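Local structure of glypican-1 (Homo sapiens, 4YWT) at residues R29-F43 and C67-R79. The protein is a cell-surface proteoglycan that carries heparan sulfate chains, through which it binds alpha-4(V) collagen and takes part in Schwann cell myelination. The protein carries 3 engineered substitutions. Sequence-based numbering, arbitrary orientation.
Sequences RSCGEVRQIYGAKGF and CCTSEMEENLANR
Tyr38 reaches from the short helix 32-39 across to the first turns of the helix that begins at Ser70. From CB, which itself points toward that helix, CG leaves anti to the backbone N (chi1 180°) and directs the ring at Met72. CG of Tyr38 meets the methyl CE of Met72, CD1 borders Leu76 CD2 at the ring edge, CE1 and CZ lie against Met72 CA and CG, and CE2 also rests on Met72 CG. Met72 CG sits over one ring face, 3.8 Å from the centroid, with SD farther above the same face in a Met-aromatic contact; CB of Phe43 covers the opposite face. At the tip, Tyr38 OH accepts a hydrogen bond from Asn75 ND2 (2.7 Å, 158°) lying almost in the amide plane, which, with the stack on Phe43, probably helps hold the amide's orientation. In that stack the amide and ring planes are only 12° apart, and Asn75 CB stands 3.6 Å from the ring centroid. Further along, Arg79 bends at chi2 and chi3 and brings its guanidinium edge to the backbone oxygen of Lys41; the NH1 bond is weak and the NH2 approach too short to be taken literally. One guanidinium face looks onto Phe43 CE2. Lys41 NZ, 4.0 Å from Arg79 NH1, is hydrogen-bonded to Tyr254 OH, and its long, weak ion pair with Glu83 may partly offset the like charges. At the other end, Val34 CG1 fills in between Cys67 CB and Met72 CE. Cys68, the residue after Cys67, is disulfide-bonded to Cys258. This bridge and the Cys31 SG–Cys67 SG disulfide (2.0 Å), which pins the N-cap of helix 32-39 to the start of helix 70-129, belong to the cysteine-rich end of the elongated, predominantly helical glypican fold.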
ATOM      1  N   ARG A  29      14.877 -30.130  41.104  1.00 88.82           N
ATOM      2  CA  ARG A  29      13.819 -30.606  40.210  1.00 78.92           C
ATOM      3  C   ARG A  29      12.444 -30.012  40.518  1.00 76.57           C
ATOM      4  O   ARG A  29      11.453 -30.384  39.888  1.00 77.00           O
ATOM      5  CB  ARG A  29      13.761 -32.132  40.240  1.00 83.02           C
ATOM      6  CG  ARG A  29      15.143 -32.734  40.278  1.00 82.74           C
ATOM      7  CD  ARG A  29      15.161 -34.232  40.086  1.00 82.86           C
ATOM      8  NE  ARG A  29      16.498 -34.671  39.697  1.00 81.79           N
ATOM      9  CZ  ARG A  29      16.868 -35.941  39.581  1.00 81.61           C
ATOM     10  NH1 ARG A  29      16.013 -36.913  39.861  1.00 74.35           N
ATOM     11  NH2 ARG A  29      18.112 -36.238  39.226  1.00 77.18           N
ATOM     12  N   SER A  30      12.379 -29.120  41.501  1.00 78.30           N
ATOM     13  CA  SER A  30      11.117 -28.490  41.879  1.00 79.87           C
ATOM     14  C   SER A  30      10.529 -27.694  40.717  1.00 76.51           C
ATOM     15  O   SER A  30      11.223 -26.902  40.082  1.00 70.88           O
ATOM     16  CB  SER A  30      11.311 -27.583  43.096  1.00 85.62           C
ATOM     17  OG  SER A  30      11.939 -26.366  42.733  1.00 86.92           O
ATOM     18  N   CYS A  31       9.245 -27.912  40.448  1.00 75.85           N
ATOM     19  CA  CYS A  31       8.574 -27.291  39.309  1.00 73.66           C
ATOM     20  C   CYS A  31       7.963 -25.938  39.660  1.00 73.41           C
ATOM     21  O   CYS A  31       7.039 -25.480  38.989  1.00 73.82           O
ATOM     22  CB  CYS A  31       7.478 -28.216  38.773  1.00 73.74           C
ATOM     23  SG  CYS A  31       8.074 -29.722  37.981  1.00 69.60           S
ATOM     24  N   GLY A  32       8.486 -25.305  40.706  1.00 81.50           N
ATOM     25  CA  GLY A  32       7.921 -24.075  41.236  1.00 85.68           C
ATOM     26  C   GLY A  32       7.713 -22.946  40.242  1.00 84.66           C
ATOM     27  O   GLY A  32       6.620 -22.383  40.155  1.00 87.67           O
ATOM     28  N   GLU A  33       8.758 -22.613  39.492  1.00 85.31           N
ATOM     29  CA  GLU A  33       8.695 -21.499  38.553  1.00 81.71           C
ATOM     30  C   GLU A  33       7.767 -21.805  37.381  1.00 77.52           C
ATOM     31  O   GLU A  33       7.006 -20.942  36.940  1.00 74.34           O
ATOM     32  CB  GLU A  33      10.095 -21.151  38.047  1.00 87.16           C
ATOM     33  CG  GLU A  33      11.125 -21.035  39.159  1.00 96.02           C
ATOM     34  CD  GLU A  33      12.299 -20.156  38.782  1.00100.35           C
ATOM     35  OE1 GLU A  33      12.572 -20.009  37.572  1.00 98.74           O
ATOM     36  OE2 GLU A  33      12.952 -19.612  39.699  1.00104.10           O
ATOM     37  N   VAL A  34       7.830 -23.036  36.886  1.00 73.75           N
ATOM     38  CA  VAL A  34       6.926 -23.482  35.834  1.00 70.44           C
ATOM     39  C   VAL A  34       5.488 -23.432  36.340  1.00 72.29           C
ATOM     40  O   VAL A  34       4.575 -23.059  35.607  1.00 70.02           O
ATOM     41  CB  VAL A  34       7.271 -24.907  35.356  1.00 67.15           C
ATOM     42  CG1 VAL A  34       6.191 -25.450  34.430  1.00 62.27           C
ATOM     43  CG2 VAL A  34       8.626 -24.915  34.671  1.00 61.41           C
ATOM     44  N   ARG A  35       5.303 -23.791  37.606  1.00 75.02           N
ATOM     45  CA  ARG A  35       3.989 -23.739  38.237  1.00 80.31           C
ATOM     46  C   ARG A  35       3.450 -22.313  38.273  1.00 86.26           C
ATOM     47  O   ARG A  35       2.320 -22.056  37.853  1.00 86.94           O
ATOM     48  CB  ARG A  35       4.050 -24.309  39.656  1.00 72.33           C
ATOM     49  N   GLN A  36       4.267 -21.390  38.772  1.00 91.30           N
ATOM     50  CA  GLN A  36       3.861 -19.994  38.893  1.00 96.11           C
ATOM     51  C   GLN A  36       3.582 -19.363  37.531  1.00 89.82           C
ATOM     52  O   GLN A  36       2.609 -18.628  37.373  1.00 92.49           O
ATOM     53  CB  GLN A  36       4.929 -19.185  39.637  1.00102.51           C
ATOM     54  CG  GLN A  36       5.089 -17.758  39.128  1.00105.92           C
ATOM     55  CD  GLN A  36       6.056 -16.944  39.960  1.00111.38           C
ATOM     56  OE1 GLN A  36       6.478 -17.367  41.035  1.00115.29           O
ATOM     57  NE2 GLN A  36       6.415 -15.765  39.463  1.00111.03           N
ATOM     58  N   ILE A  37       4.432 -19.653  36.550  1.00 85.88           N
ATOM     59  CA  ILE A  37       4.263 -19.094  35.211  1.00 80.63           C
ATOM     60  C   ILE A  37       3.010 -19.654  34.539  1.00 79.37           C
ATOM     61  O   ILE A  37       2.228 -18.910  33.947  1.00 78.40           O
ATOM     62  CB  ILE A  37       5.497 -19.370  34.327  1.00 75.56           C
ATOM     63  CG1 ILE A  37       6.701 -18.580  34.842  1.00 75.32           C
ATOM     64  CG2 ILE A  37       5.217 -19.000  32.880  1.00 75.90           C
ATOM     65  CD1 ILE A  37       7.981 -18.850  34.084  1.00 73.10           C
ATOM     66  N   TYR A  38       2.817 -20.963  34.653  1.00 78.66           N
ATOM     67  CA  TYR A  38       1.650 -21.633  34.085  1.00 80.63           C
ATOM     68  C   TYR A  38       0.359 -21.166  34.752  1.00 87.57           C
ATOM     69  O   TYR A  38      -0.701 -21.146  34.127  1.00 89.22           O
ATOM     70  CB  TYR A  38       1.804 -23.150  34.221  1.00 75.19           C
ATOM     71  CG  TYR A  38       0.656 -23.972  33.680  1.00 72.57           C
ATOM     72  CD1 TYR A  38       0.510 -24.183  32.315  1.00 68.55           C
ATOM     73  CD2 TYR A  38      -0.261 -24.566  34.535  1.00 71.60           C
ATOM     74  CE1 TYR A  38      -0.531 -24.945  31.819  1.00 69.11           C
ATOM     75  CE2 TYR A  38      -1.300 -25.333  34.050  1.00 72.83           C
ATOM     76  CZ  TYR A  38      -1.432 -25.520  32.692  1.00 72.84           C
ATOM     77  OH  TYR A  38      -2.471 -26.280  32.205  1.00 76.08           O
ATOM     78  N   GLY A  39       0.459 -20.787  36.024  1.00 95.70           N
ATOM     79  CA  GLY A  39      -0.692 -20.333  36.783  1.00100.10           C
ATOM     80  C   GLY A  39      -1.058 -18.886  36.512  1.00102.42           C
ATOM     81  O   GLY A  39      -2.236 -18.541  36.420  1.00106.05           O
ATOM     82  N   ALA A  40      -0.043 -18.036  36.377  1.00100.10           N
ATOM     83  CA  ALA A  40      -0.251 -16.621  36.087  1.00 96.39           C
ATOM     84  C   ALA A  40      -0.743 -16.429  34.657  1.00 92.20           C
ATOM     85  O   ALA A  40      -1.089 -15.320  34.249  1.00 94.38           O
ATOM     86  CB  ALA A  40       1.032 -15.837  36.319  1.00 95.46           C
ATOM     87  N   LYS A  41      -0.767 -17.520  33.900  1.00 88.64           N
ATOM     88  CA  LYS A  41      -1.233 -17.497  32.523  1.00 81.32           C
ATOM     89  C   LYS A  41      -2.674 -17.989  32.409  1.00 82.84           C
ATOM     90  O   LYS A  41      -3.156 -18.275  31.314  1.00 84.48           O
ATOM     91  CB  LYS A  41      -0.310 -18.338  31.640  1.00 79.43           C
ATOM     92  CG  LYS A  41       1.000 -17.647  31.301  1.00 75.83           C
ATOM     93  CD  LYS A  41       1.893 -18.529  30.449  1.00 75.12           C
ATOM     94  CE  LYS A  41       2.950 -17.705  29.736  1.00 73.82           C
ATOM     95  NZ  LYS A  41       2.341 -16.747  28.769  1.00 73.73           N
ATOM     96  N   GLY A  42      -3.355 -18.089  33.546  1.00 85.12           N
ATOM     97  CA  GLY A  42      -4.772 -18.407  33.560  1.00 84.01           C
ATOM     98  C   GLY A  42      -5.108 -19.883  33.460  1.00 83.21           C
ATOM     99  O   GLY A  42      -6.174 -20.249  32.967  1.00 83.19           O
ATOM    100  N   PHE A  43      -4.203 -20.733  33.930  1.00 83.75           N
ATOM    101  CA  PHE A  43      -4.443 -22.171  33.937  1.00 85.50           C
ATOM    102  C   PHE A  43      -4.347 -22.720  35.358  1.00 87.49           C
ATOM    103  O   PHE A  43      -3.767 -22.082  36.236  1.00 89.48           O
ATOM    104  CB  PHE A  43      -3.455 -22.893  33.024  1.00 81.57           C
ATOM    105  CG  PHE A  43      -3.491 -22.430  31.597  1.00 77.68           C
ATOM    106  CD1 PHE A  43      -4.596 -22.683  30.799  1.00 78.69           C
ATOM    107  CD2 PHE A  43      -2.412 -21.760  31.045  1.00 74.88           C
ATOM    108  CE1 PHE A  43      -4.630 -22.261  29.483  1.00 78.16           C
ATOM    109  CE2 PHE A  43      -2.438 -21.338  29.730  1.00 76.07           C
ATOM    110  CZ  PHE A  43      -3.548 -21.590  28.947  1.00 74.68           C
ATOM    111  N   CYS A  67       8.286 -30.686  33.660  1.00 68.82           N
ATOM    112  CA  CYS A  67       7.321 -30.187  34.632  1.00 64.64           C
ATOM    113  C   CYS A  67       5.938 -30.029  34.009  1.00 64.70           C
ATOM    114  O   CYS A  67       5.011 -29.549  34.657  1.00 66.72           O
ATOM    115  CB  CYS A  67       7.786 -28.856  35.220  1.00 64.58           C
ATOM    116  SG  CYS A  67       9.136 -29.013  36.402  1.00110.62           S
ATOM    117  N   CYS A  68       5.811 -30.415  32.744  1.00 64.88           N
ATOM    118  CA  CYS A  68       4.560 -30.234  32.014  1.00 64.63           C
ATOM    119  C   CYS A  68       3.774 -31.531  31.850  1.00 71.78           C
ATOM    120  O   CYS A  68       4.342 -32.578  31.540  1.00 72.50           O
ATOM    121  CB  CYS A  68       4.835 -29.628  30.635  1.00 59.98           C
ATOM    122  SG  CYS A  68       5.327 -27.890  30.658  1.00 81.47           S
ATOM    123  N   THR A  69       2.464 -31.449  32.061  1.00 74.60           N
ATOM    124  CA  THR A  69       1.570 -32.560  31.761  1.00 78.88           C
ATOM    125  C   THR A  69       0.960 -32.344  30.381  1.00 77.48           C
ATOM    126  O   THR A  69       1.264 -31.355  29.714  1.00 78.73           O
ATOM    127  CB  THR A  69       0.454 -32.706  32.814  1.00 75.91           C
ATOM    128  OG1 THR A  69      -0.388 -31.547  32.794  1.00 68.08           O
ATOM    129  CG2 THR A  69       1.049 -32.880  34.204  1.00 74.69           C
ATOM    130  N   SER A  70       0.108 -33.271  29.953  1.00 81.56           N
ATOM    131  CA  SER A  70      -0.547 -33.170  28.653  1.00 84.16           C
ATOM    132  C   SER A  70      -1.387 -31.899  28.556  1.00 78.94           C
ATOM    133  O   SER A  70      -1.284 -31.143  27.585  1.00 77.60           O
ATOM    134  CB  SER A  70      -1.419 -34.402  28.397  1.00 94.66           C
ATOM    135  OG  SER A  70      -1.951 -34.389  27.084  1.00 99.53           O
ATOM    136  N   GLU A  71      -2.211 -31.671  29.576  1.00 76.39           N
ATOM    137  CA  GLU A  71      -3.039 -30.475  29.652  1.00 78.95           C
ATOM    138  C   GLU A  71      -2.178 -29.216  29.627  1.00 76.84           C
ATOM    139  O   GLU A  71      -2.514 -28.234  28.962  1.00 76.25           O
ATOM    140  CB  GLU A  71      -3.902 -30.501  30.916  1.00 78.95           C
ATOM    141  CG  GLU A  71      -4.951 -31.604  30.926  1.00 82.59           C
ATOM    142  CD  GLU A  71      -5.510 -31.868  32.313  1.00 87.65           C
ATOM    143  OE1 GLU A  71      -5.552 -30.922  33.127  1.00 88.74           O
ATOM    144  OE2 GLU A  71      -5.913 -33.018  32.588  1.00 88.84           O
ATOM    145  N   MET A  72      -1.062 -29.257  30.349  1.00 75.90           N
ATOM    146  CA  MET A  72      -0.127 -28.139  30.383  1.00 70.68           C
ATOM    147  C   MET A  72       0.467 -27.861  29.007  1.00 63.62           C
ATOM    148  O   MET A  72       0.489 -26.717  28.553  1.00 61.72           O
ATOM    149  CB  MET A  72       0.998 -28.404  31.387  1.00 71.71           C
ATOM    150  CG  MET A  72       0.555 -28.415  32.839  1.00 76.65           C
ATOM    151  SD  MET A  72       1.938 -28.659  33.969  1.00 67.67           S
ATOM    152  CE  MET A  72       2.956 -27.241  33.563  1.00 63.67           C
ATOM    153  N   GLU A  73       0.947 -28.914  28.352  1.00 58.59           N
ATOM    154  CA  GLU A  73       1.563 -28.790  27.037  1.00 62.43           C
ATOM    155  C   GLU A  73       0.576 -28.222  26.022  1.00 61.15           C
ATOM    156  O   GLU A  73       0.902 -27.295  25.274  1.00 66.37           O
ATOM    157  CB  GLU A  73       2.091 -30.147  26.560  1.00 56.47           C
ATOM    158  CG  GLU A  73       3.246 -30.054  25.570  1.00 54.47           C
ATOM    159  CD  GLU A  73       3.530 -31.375  24.877  1.00 54.61           C
ATOM    160  OE1 GLU A  73       2.617 -32.224  24.813  1.00 64.79           O
ATOM    161  OE2 GLU A  73       4.669 -31.566  24.400  1.00 53.58           O
ATOM    162  N   GLU A  74      -0.633 -28.778  26.009  1.00 61.99           N
ATOM    163  CA  GLU A  74      -1.682 -28.311  25.107  1.00 63.40           C
ATOM    164  C   GLU A  74      -2.030 -26.845  25.364  1.00 62.00           C
ATOM    165  O   GLU A  74      -2.083 -26.035  24.431  1.00 61.71           O
ATOM    166  CB  GLU A  74      -2.933 -29.181  25.246  1.00 70.64           C
ATOM    167  CG  GLU A  74      -2.784 -30.580  24.666  1.00 76.27           C
ATOM    168  CD  GLU A  74      -4.018 -31.436  24.879  1.00 85.13           C
ATOM    169  OE1 GLU A  74      -4.869 -31.059  25.712  1.00 88.89           O
ATOM    170  OE2 GLU A  74      -4.140 -32.483  24.210  1.00 85.49           O
ATOM    171  N   ASN A  75      -2.259 -26.512  26.632  1.00 61.79           N
ATOM    172  CA  ASN A  75      -2.588 -25.146  27.026  1.00 61.68           C
ATOM    173  C   ASN A  75      -1.520 -24.141  26.602  1.00 63.07           C
ATOM    174  O   ASN A  75      -1.831 -23.089  26.037  1.00 61.11           O
ATOM    175  CB  ASN A  75      -2.800 -25.066  28.539  1.00 63.63           C
ATOM    176  CG  ASN A  75      -4.157 -25.592  28.967  1.00 67.79           C
ATOM    177  OD1 ASN A  75      -5.133 -25.503  28.222  1.00 72.74           O
ATOM    178  ND2 ASN A  75      -4.227 -26.138  30.176  1.00 68.31           N
ATOM    179  N   LEU A  76      -0.262 -24.472  26.873  1.00 62.56           N
ATOM    180  CA  LEU A  76       0.851 -23.604  26.508  1.00 61.05           C
ATOM    181  C   LEU A  76       0.987 -23.480  24.992  1.00 57.41           C
ATOM    182  O   LEU A  76       1.352 -22.420  24.478  1.00 56.07           O
ATOM    183  CB  LEU A  76       2.155 -24.120  27.119  1.00 57.23           C
ATOM    184  CG  LEU A  76       2.274 -23.963  28.636  1.00 58.18           C
ATOM    185  CD1 LEU A  76       3.548 -24.617  29.149  1.00 55.16           C
ATOM    186  CD2 LEU A  76       2.229 -22.493  29.028  1.00 54.61           C
ATOM    187  N   ALA A  77       0.690 -24.566  24.280  1.00 58.72           N
ATOM    188  CA  ALA A  77       0.691 -24.543  22.820  1.00 56.78           C
ATOM    189  C   ALA A  77      -0.338 -23.540  22.300  1.00 60.54           C
ATOM    190  O   ALA A  77      -0.009 -22.642  21.510  1.00 57.35           O
ATOM    191  CB  ALA A  77       0.413 -25.930  22.266  1.00 59.55           C
ATOM    192  N   ASN A  78      -1.581 -23.703  22.753  1.00 61.05           N
ATOM    193  CA  ASN A  78      -2.655 -22.766  22.435  1.00 59.99           C
ATOM    194  C   ASN A  78      -2.251 -21.326  22.730  1.00 62.80           C
ATOM    195  O   ASN A  78      -2.478 -20.419  21.919  1.00 61.09           O
ATOM    196  CB  ASN A  78      -3.920 -23.118  23.222  1.00 65.95           C
ATOM    197  CG  ASN A  78      -4.940 -23.870  22.388  1.00 67.22           C
ATOM    198  OD1 ASN A  78      -4.767 -25.051  22.090  1.00 68.61           O
ATOM    199  ND2 ASN A  78      -6.017 -23.187  22.017  1.00 66.94           N
ATOM    200  N   ARG A  79      -1.637 -21.131  23.894  1.00 61.73           N
ATOM    201  CA  ARG A  79      -1.199 -19.810  24.322  1.00 63.56           C
ATOM    202  C   ARG A  79      -0.200 -19.194  23.347  1.00 58.66           C
ATOM    203  O   ARG A  79      -0.425 -18.098  22.835  1.00 56.49           O
ATOM    204  CB  ARG A  79      -0.582 -19.875  25.719  1.00 70.13           C
ATOM    205  CG  ARG A  79      -0.148 -18.521  26.245  1.00 74.17           C
ATOM    206  CD  ARG A  79      -1.320 -17.554  26.241  1.00 79.38           C
ATOM    207  NE  ARG A  79      -2.439 -18.061  27.029  1.00 86.34           N
ATOM    208  CZ  ARG A  79      -2.563 -17.883  28.338  1.00 93.34           C
ATOM    209  NH1 ARG A  79      -1.642 -17.199  29.000  1.00 93.61           N
ATOM    210  NH2 ARG A  79      -3.610 -18.378  28.984  1.00 96.17           N
TER